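Aspartate-semialdehyde dehydrogenase (PDB 2QZ9) catalyses the NADPH-dependent reductive dephosphorylation of L-aspartyl-4-phosphate to L-aspartate-semialdehyde, a shared step on the routes to lysine, methionine and threonine. Local coordinates at the interface of chains A and B. Residues are numbered along the deposited sequence; one frame, centred on the assembly and turned at random. Chains: chain A/B, Aspartate-semialdehyde dehydrogenase.

Contact 1: the interface of chains A and B. Residues chain A 276-277, 279, 296; chain B 190, 199-200, 204.
The ring of B:Phe204 has the carbonyl oxygen of A:Gly276 above one face, displaced toward the rim, while A:Arg296 CD and A:Phe279 CE2 meet its edge in the ring plane. A:Ala277 also packs against the ring, its CA 3.6 Å from B:Phe204 CE1. The guanidinium of A:Arg296 stands steeply to the phenyl ring, the two planes 78° apart, which makes this an edge contact and not a stack. The ring of A:Phe279 in turn meets B:Pro199, with CD1 3.5 Å from the pyrrolidine CG. Its far end, CZ, lies 3.6 Å from B:Gln200 CB, so the aliphatic root of the glutamine does the touching. The outer amide of that glutamine is held within chain B, where B:Ser190 OG donates to B:Gln200 OE1 at 2.8 Å. A polar bond also joins the chains at this hydrophobic cluster: A:Arg296 NH1 gives a hydrogen to B:Pro199 O at 2.7 Å. The bond is bent, with 138° at the hydrogen, and the donor is tilted from the carbonyl plane. Bends at the second and third torsions of A:Arg296 (chi3 -35°) fold its chain back, bringing CD to the phenyl edge and NH1 to the carbonyl. In the fold, A:Arg296 belongs to strand 292-299, its three companions to the loop between strand 271-273 and helix 282-286; the chain B residues come from the long irregular stretch between helices 165-179 and 211-224.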
loop_
_atom_site.group_PDB
_atom_site.type_symbol
_atom_site.label_atom_id
_atom_site.label_comp_id
_atom_site.label_asym_id
_atom_site.label_seq_id
_atom_site.Cartn_x
_atom_site.Cartn_y
_atom_site.Cartn_z
ATOM N N GLY A 276 10.175 17.622 -2.770
ATOM C CA GLY A 276 9.190 18.405 -2.013
ATOM C C GLY A 276 7.828 17.749 -1.965
ATOM O O GLY A 276 7.710 16.574 -1.595
ATOM N N ALA A 277 6.808 18.508 -2.358
ATOM C CA ALA A 277 5.420 18.032 -2.366
ATOM C C ALA A 277 5.063 17.328 -3.676
ATOM O O ALA A 277 3.909 16.951 -3.898
ATOM C CB ALA A 277 4.451 19.181 -2.097
ATOM N N PHE A 279 5.631 13.976 -6.201
ATOM C CA PHE A 279 5.984 12.554 -6.082
ATOM C C PHE A 279 5.407 11.828 -7.283
ATOM O O PHE A 279 4.391 12.263 -7.825
ATOM C CB PHE A 279 5.423 11.955 -4.781
ATOM C CG PHE A 279 4.013 12.371 -4.494
ATOM C CD1 PHE A 279 2.943 11.665 -5.036
ATOM C CD2 PHE A 279 3.750 13.490 -3.701
ATOM C CE1 PHE A 279 1.625 12.059 -4.785
ATOM C CE2 PHE A 279 2.438 13.893 -3.452
ATOM C CZ PHE A 279 1.375 13.183 -3.988
ATOM N N ARG A 296 9.234 11.211 -2.082
ATOM C CA ARG A 296 9.041 11.062 -0.637
ATOM C C ARG A 296 10.339 10.750 0.116
ATOM O O ARG A 296 10.313 10.219 1.237
ATOM C CB ARG A 296 7.957 10.013 -0.314
ATOM C CG ARG A 296 6.539 10.277 -0.898
ATOM C CD ARG A 296 5.835 11.526 -0.309
ATOM N NE ARG A 296 6.147 11.729 1.110
ATOM C CZ ARG A 296 5.532 11.124 2.127
ATOM N NH1 ARG A 296 4.531 10.277 1.927
ATOM N NH2 ARG A 296 5.924 11.384 3.362
ATOM N N SER B 190 -4.720 15.427 -4.545
ATOM C CA SER B 190 -3.602 16.085 -5.215
ATOM C C SER B 190 -3.347 15.530 -6.614
ATOM O O SER B 190 -2.692 16.180 -7.441
ATOM C CB SER B 190 -2.343 15.967 -4.360
ATOM O OG SER B 190 -2.116 14.624 -3.970
ATOM N N PRO B 199 0.833 8.475 -2.462
ATOM C CA PRO B 199 1.595 8.401 -1.208
ATOM C C PRO B 199 1.567 9.738 -0.453
ATOM O O PRO B 199 2.619 10.240 -0.020
ATOM C CB PRO B 199 3.014 8.113 -1.686
ATOM C CG PRO B 199 3.078 8.811 -3.011
ATOM C CD PRO B 199 1.728 8.574 -3.629
ATOM N N GLN B 200 0.382 10.323 -0.342
ATOM C CA GLN B 200 0.224 11.571 0.399
ATOM C C GLN B 200 -1.180 11.703 0.977
ATOM O O GLN B 200 -2.180 11.672 0.251
ATOM C CB GLN B 200 0.611 12.786 -0.457
ATOM C CG GLN B 200 0.370 14.161 0.204
ATOM C CD GLN B 200 -0.845 14.839 -0.365
ATOM O OE1 GLN B 200 -0.870 15.177 -1.556
ATOM N NE2 GLN B 200 -1.879 15.023 0.462
ATOM N N PHE B 204 2.265 18.204 3.865
ATOM C CA PHE B 204 3.670 17.889 4.145
ATOM C C PHE B 204 4.256 18.708 5.284
ATOM O O PHE B 204 4.089 19.928 5.327
ATOM C CB PHE B 204 4.540 18.103 2.901
ATOM C CG PHE B 204 4.403 17.009 1.874
ATOM C CD1 PHE B 204 3.527 17.150 0.802
ATOM C CD2 PHE B 204 5.134 15.830 1.997
ATOM C CE1 PHE B 204 3.385 16.135 -0.138
ATOM C CE2 PHE B 204 4.997 14.815 1.064
ATOM C CZ PHE B 204 4.122 14.967 -0.007
#

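Contact 2: the interface of chains A and B. Residues chain A 153-154, 232-234; chain B 249, 300, 302, 308.
B:His249 is held by chain A at both ring nitrogens, and this is the tight part of the contact. The amide A:Asn153 ND2 donates to B:His249 ND1 at 2.8 Å, lying slightly off the imidazole plane, in a bent bond (127° at the hydrogen). Across the ring, B:His249 NE2 and the hydroxyl A:Thr234 OG1 are hydrogen-bonded, also at 2.8 Å. With ND1 accepting, NE2 would plausibly carry the proton and donate to the threonine. Two opposed bonds fix the ring's rotation, while B:Asn308 ND2 lies over one face, toward the rim. A:Asn232 reaches the partner with CG anti to its backbone N (chi1 -174°), but its modelled amide is doubtful. ND2 sits 2.7 Å from B:Asn308 ND2, donor facing donor, and OD1 is 3.1 Å from the carboxylate B:Asp300 OD2, acceptor facing acceptor. Exchanging the amide's N and O would turn both clashes into plausible hydrogen bonds. Coverage is slighter at the margins: B:Ser302 loses little surface, and its OG and N both donate to B:Asp300 OD1, which they steady from within chain B. The site joins strands 151-158 and 230-234 of one subunit to strands 244-252 and 306-313 of the other, and probably contributes to fixing how the two subunits of the homodimer are set against each other.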
loop_
_atom_site.group_PDB
_atom_site.type_symbol
_atom_site.label_atom_id
_atom_site.label_comp_id
_atom_site.label_asym_id
_atom_site.label_seq_id
_atom_site.Cartn_x
_atom_site.Cartn_y
_atom_site.Cartn_z
ATOM N N ASN A 153 12.811 -2.684 4.991
ATOM C CA ASN A 153 11.363 -2.883 5.091
ATOM C C ASN A 153 10.702 -2.315 3.840
ATOM O O ASN A 153 10.906 -1.162 3.507
ATOM C CB ASN A 153 10.793 -2.187 6.329
ATOM C CG ASN A 153 10.975 -2.996 7.601
ATOM O OD1 ASN A 153 11.760 -2.629 8.475
ATOM N ND2 ASN A 153 10.262 -4.098 7.708
ATOM N N VAL A 154 9.926 -3.124 3.139
ATOM C CA VAL A 154 9.292 -2.679 1.901
ATOM C C VAL A 154 7.866 -3.233 1.796
ATOM O O VAL A 154 7.623 -4.401 2.079
ATOM C CB VAL A 154 10.148 -3.082 0.665
ATOM C CG1 VAL A 154 10.343 -4.594 0.615
ATOM C CG2 VAL A 154 9.561 -2.542 -0.634
ATOM N N ASN A 232 12.629 -7.351 4.328
ATOM C CA ASN A 232 11.351 -7.687 4.969
ATOM C C ASN A 232 10.180 -7.121 4.159
ATOM O O ASN A 232 9.788 -5.976 4.360
ATOM C CB ASN A 232 11.355 -7.137 6.395
ATOM C CG ASN A 232 10.140 -7.546 7.196
ATOM O OD1 ASN A 232 9.804 -6.888 8.185
ATOM N ND2 ASN A 232 9.475 -8.630 6.791
ATOM N N PRO A 233 9.656 -7.900 3.205
ATOM C CA PRO A 233 8.556 -7.430 2.361
ATOM C C PRO A 233 7.140 -7.813 2.806
ATOM O O PRO A 233 6.943 -8.855 3.421
ATOM C CB PRO A 233 8.864 -8.083 0.992
ATOM C CG PRO A 233 10.034 -9.068 1.257
ATOM C CD PRO A 233 10.115 -9.225 2.765
ATOM N N THR A 234 6.179 -6.935 2.509
ATOM C CA THR A 234 4.766 -7.295 2.395
ATOM C C THR A 234 4.321 -6.828 1.008
ATOM O O THR A 234 4.350 -5.629 0.711
ATOM C CB THR A 234 3.863 -6.623 3.472
ATOM O OG1 THR A 234 4.198 -7.103 4.779
ATOM C CG2 THR A 234 2.375 -6.907 3.210
ATOM N N HIS B 249 5.065 -3.753 10.480
ATOM C CA HIS B 249 6.268 -4.551 10.741
ATOM C C HIS B 249 6.852 -4.058 12.064
ATOM O O HIS B 249 7.491 -3.011 12.101
ATOM C CB HIS B 249 7.314 -4.385 9.605
ATOM C CG HIS B 249 6.826 -4.787 8.236
ATOM N ND1 HIS B 249 7.578 -4.591 7.093
ATOM C CD2 HIS B 249 5.673 -5.368 7.824
ATOM C CE1 HIS B 249 6.915 -5.041 6.042
ATOM N NE2 HIS B 249 5.751 -5.507 6.456
ATOM N N ASP B 300 9.243 -12.033 11.443
ATOM C CA ASP B 300 10.022 -11.226 10.536
ATOM C C ASP B 300 11.374 -11.933 10.351
ATOM O O ASP B 300 12.165 -12.035 11.290
ATOM C CB ASP B 300 10.180 -9.843 11.176
ATOM C CG ASP B 300 11.057 -8.899 10.384
ATOM O OD1 ASP B 300 11.601 -9.280 9.333
ATOM O OD2 ASP B 300 11.206 -7.750 10.845
ATOM N N SER B 302 13.852 -10.871 8.735
ATOM C CA SER B 302 14.906 -9.877 8.619
ATOM C C SER B 302 15.420 -9.357 9.974
ATOM O O SER B 302 16.348 -8.561 10.023
ATOM C CB SER B 302 14.423 -8.709 7.752
ATOM O OG SER B 302 13.602 -7.814 8.491
ATOM N N ASN B 308 5.432 -9.352 11.627
ATOM C CA ASN B 308 4.686 -8.642 10.583
ATOM C C ASN B 308 3.216 -9.002 10.689
ATOM O O ASN B 308 2.873 -10.130 11.017
ATOM C CB ASN B 308 5.133 -9.004 9.165
ATOM C CG ASN B 308 6.579 -8.668 8.877
ATOM O OD1 ASN B 308 7.310 -8.111 9.704
ATOM N ND2 ASN B 308 7.000 -9.012 7.678
#

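Contact 3: the interface of chains A and B. Residues chain A 207, 209, 214, 217, 231; chain B 298-301.
In the dimerisation domain of this aspartate-semialdehyde dehydrogenase, the end of strand 292-299 and the residues just after it in chain B grip A:Tyr209, which lies just ahead of helix 211-224. The phenol ring is sandwiched. B:Arg298 NE sits over the centre of one face, 3.4 Å from the ring centroid, in a cation-pi contact, and the guanidinium is turned nearly upright, 80° from the ring plane. Its chain runs extended from CG to NE, carrying the charged group across the tyrosine. B:Ile301 covers the opposite face with CD1, offset toward the rim. That same methyl meets A:Met214 SD tip to tip at 3.7 Å, with A:Val217 CG2 a little farther away. The CG1 branch of B:Ile301 stands between the backbone N and the carbonyl carbon (chi1 57°), directing CD1 toward the methionine and valine. The hydroxyl A:Tyr209 OH is held more lightly, accepting a weak bond from B:Ile301 N at 3.3 Å. Within chain A, the side-chain oxygen A:Asn207 OD1 accepts from A:Tyr209 N at 3.1 Å, steadying the root of the tyrosine. Water completes the seam: water 1 lies 2.5 Å from A:Asn207 O and 2.9 Å from B:Asn299 O, while water 2 links A:Asn207 O to B:Asn299 N.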
loop_
_atom_site.group_PDB
_atom_site.type_symbol
_atom_site.label_atom_id
_atom_site.label_comp_id
_atom_site.label_asym_id
_atom_site.label_seq_id
_atom_site.Cartn_x
_atom_site.Cartn_y
_atom_site.Cartn_z
ATOM N N ASN A 207 6.969 -20.101 5.828
ATOM C CA ASN A 207 7.321 -19.066 6.800
ATOM C C ASN A 207 6.296 -17.921 6.974
ATOM O O ASN A 207 6.514 -17.003 7.758
ATOM C CB ASN A 207 8.744 -18.541 6.552
ATOM C CG ASN A 207 8.888 -17.788 5.240
ATOM O OD1 ASN A 207 7.923 -17.594 4.490
ATOM N ND2 ASN A 207 10.103 -17.362 4.953
ATOM N N TYR A 209 5.398 -15.835 4.557
ATOM C CA TYR A 209 5.583 -14.932 3.425
ATOM C C TYR A 209 5.082 -15.588 2.160
ATOM O O TYR A 209 4.905 -16.806 2.126
ATOM C CB TYR A 209 7.059 -14.555 3.252
ATOM C CG TYR A 209 7.595 -13.643 4.330
ATOM C CD1 TYR A 209 7.956 -14.149 5.566
ATOM C CD2 TYR A 209 7.751 -12.276 4.108
ATOM C CE1 TYR A 209 8.444 -13.328 6.567
ATOM C CE2 TYR A 209 8.248 -11.437 5.113
ATOM C CZ TYR A 209 8.594 -11.982 6.336
ATOM O OH TYR A 209 9.093 -11.202 7.346
ATOM N N MET A 214 9.158 -13.585 -0.901
ATOM C CA MET A 214 10.398 -14.361 -0.866
ATOM C C MET A 214 11.333 -14.097 -2.047
ATOM O O MET A 214 12.546 -14.156 -1.879
ATOM C CB MET A 214 10.132 -15.861 -0.648
ATOM C CG MET A 214 9.762 -16.213 0.813
ATOM S SD MET A 214 10.716 -15.280 2.055
ATOM C CE MET A 214 12.348 -16.018 1.816
ATOM N N VAL A 217 13.342 -10.864 -1.363
ATOM C CA VAL A 217 14.435 -11.282 -0.475
ATOM C C VAL A 217 15.607 -11.912 -1.242
ATOM O O VAL A 217 16.703 -11.358 -1.271
ATOM C CB VAL A 217 13.925 -12.259 0.614
ATOM C CG1 VAL A 217 15.088 -12.813 1.444
ATOM C CG2 VAL A 217 12.906 -11.565 1.498
ATOM N N VAL A 231 15.940 -8.292 4.260
ATOM C CA VAL A 231 14.845 -7.770 3.439
ATOM C C VAL A 231 13.534 -8.278 4.018
ATOM O O VAL A 231 13.348 -9.481 4.174
ATOM C CB VAL A 231 14.976 -8.167 1.927
ATOM C CG1 VAL A 231 13.912 -7.467 1.080
ATOM C CG2 VAL A 231 16.375 -7.856 1.398
ATOM N N ARG B 298 3.190 -13.246 11.144
ATOM C CA ARG B 298 4.348 -14.079 10.839
ATOM C C ARG B 298 5.621 -13.459 11.411
ATOM O O ARG B 298 5.727 -12.235 11.519
ATOM C CB ARG B 298 4.483 -14.288 9.314
ATOM C CG ARG B 298 4.893 -13.041 8.496
ATOM C CD ARG B 298 4.368 -13.125 7.079
ATOM N NE ARG B 298 4.873 -12.059 6.213
ATOM C CZ ARG B 298 4.286 -10.870 6.030
ATOM N NH1 ARG B 298 3.162 -10.561 6.664
ATOM N NH2 ARG B 298 4.833 -9.974 5.219
ATOM N N ASN B 299 6.577 -14.313 11.778
ATOM C CA ASN B 299 7.891 -13.862 12.203
ATOM C C ASN B 299 8.561 -13.101 11.069
ATOM O O ASN B 299 8.458 -13.468 9.901
ATOM C CB ASN B 299 8.779 -15.037 12.597
ATOM C CG ASN B 299 8.286 -15.767 13.829
ATOM O OD1 ASN B 299 7.531 -15.225 14.627
ATOM N ND2 ASN B 299 8.735 -17.012 13.999
ATOM N N ASP B 300 9.243 -12.033 11.443
ATOM C CA ASP B 300 10.022 -11.226 10.536
ATOM C C ASP B 300 11.374 -11.933 10.351
ATOM O O ASP B 300 12.165 -12.035 11.290
ATOM C CB ASP B 300 10.180 -9.843 11.176
ATOM C CG ASP B 300 11.057 -8.899 10.384
ATOM O OD1 ASP B 300 11.601 -9.280 9.333
ATOM O OD2 ASP B 300 11.206 -7.750 10.845
ATOM N N ILE B 301 11.619 -12.436 9.144
ATOM C CA ILE B 301 12.882 -13.114 8.827
ATOM C C ILE B 301 14.097 -12.180 8.763
ATOM O O ILE B 301 15.231 -12.643 8.745
ATOM C CB ILE B 301 12.768 -13.916 7.518
ATOM C CG1 ILE B 301 12.358 -12.998 6.357
ATOM C CG2 ILE B 301 11.768 -15.062 7.702
ATOM C CD1 ILE B 301 12.266 -13.698 5.009
HETATM O O HOH W 1 8.438 -16.230 9.133
HETATM O O HOH W 2 5.754 -17.197 10.911
#

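Contacts 2 and 3 are neighbours, their C-alpha centres about 6 Å apart, and share B:Asp300; strand 230-234 of chain A supplies residues to both. Contact 1 lies apart, about 23 Å from contact 2 and 29 Å from contact 3, yet strand 292-299 serves contact 1 from chain A and contact 3 from chain B. Because the interface is two-fold symmetric, every contact has a twin, and each subunit uses that strand in both roles. Such spaced contacts should resist rocking of the subunits. Contact 1's centre is about 15 Å from A:His244, contact 2's about 17 Å; the structure alone does not show whether they influence catalysis.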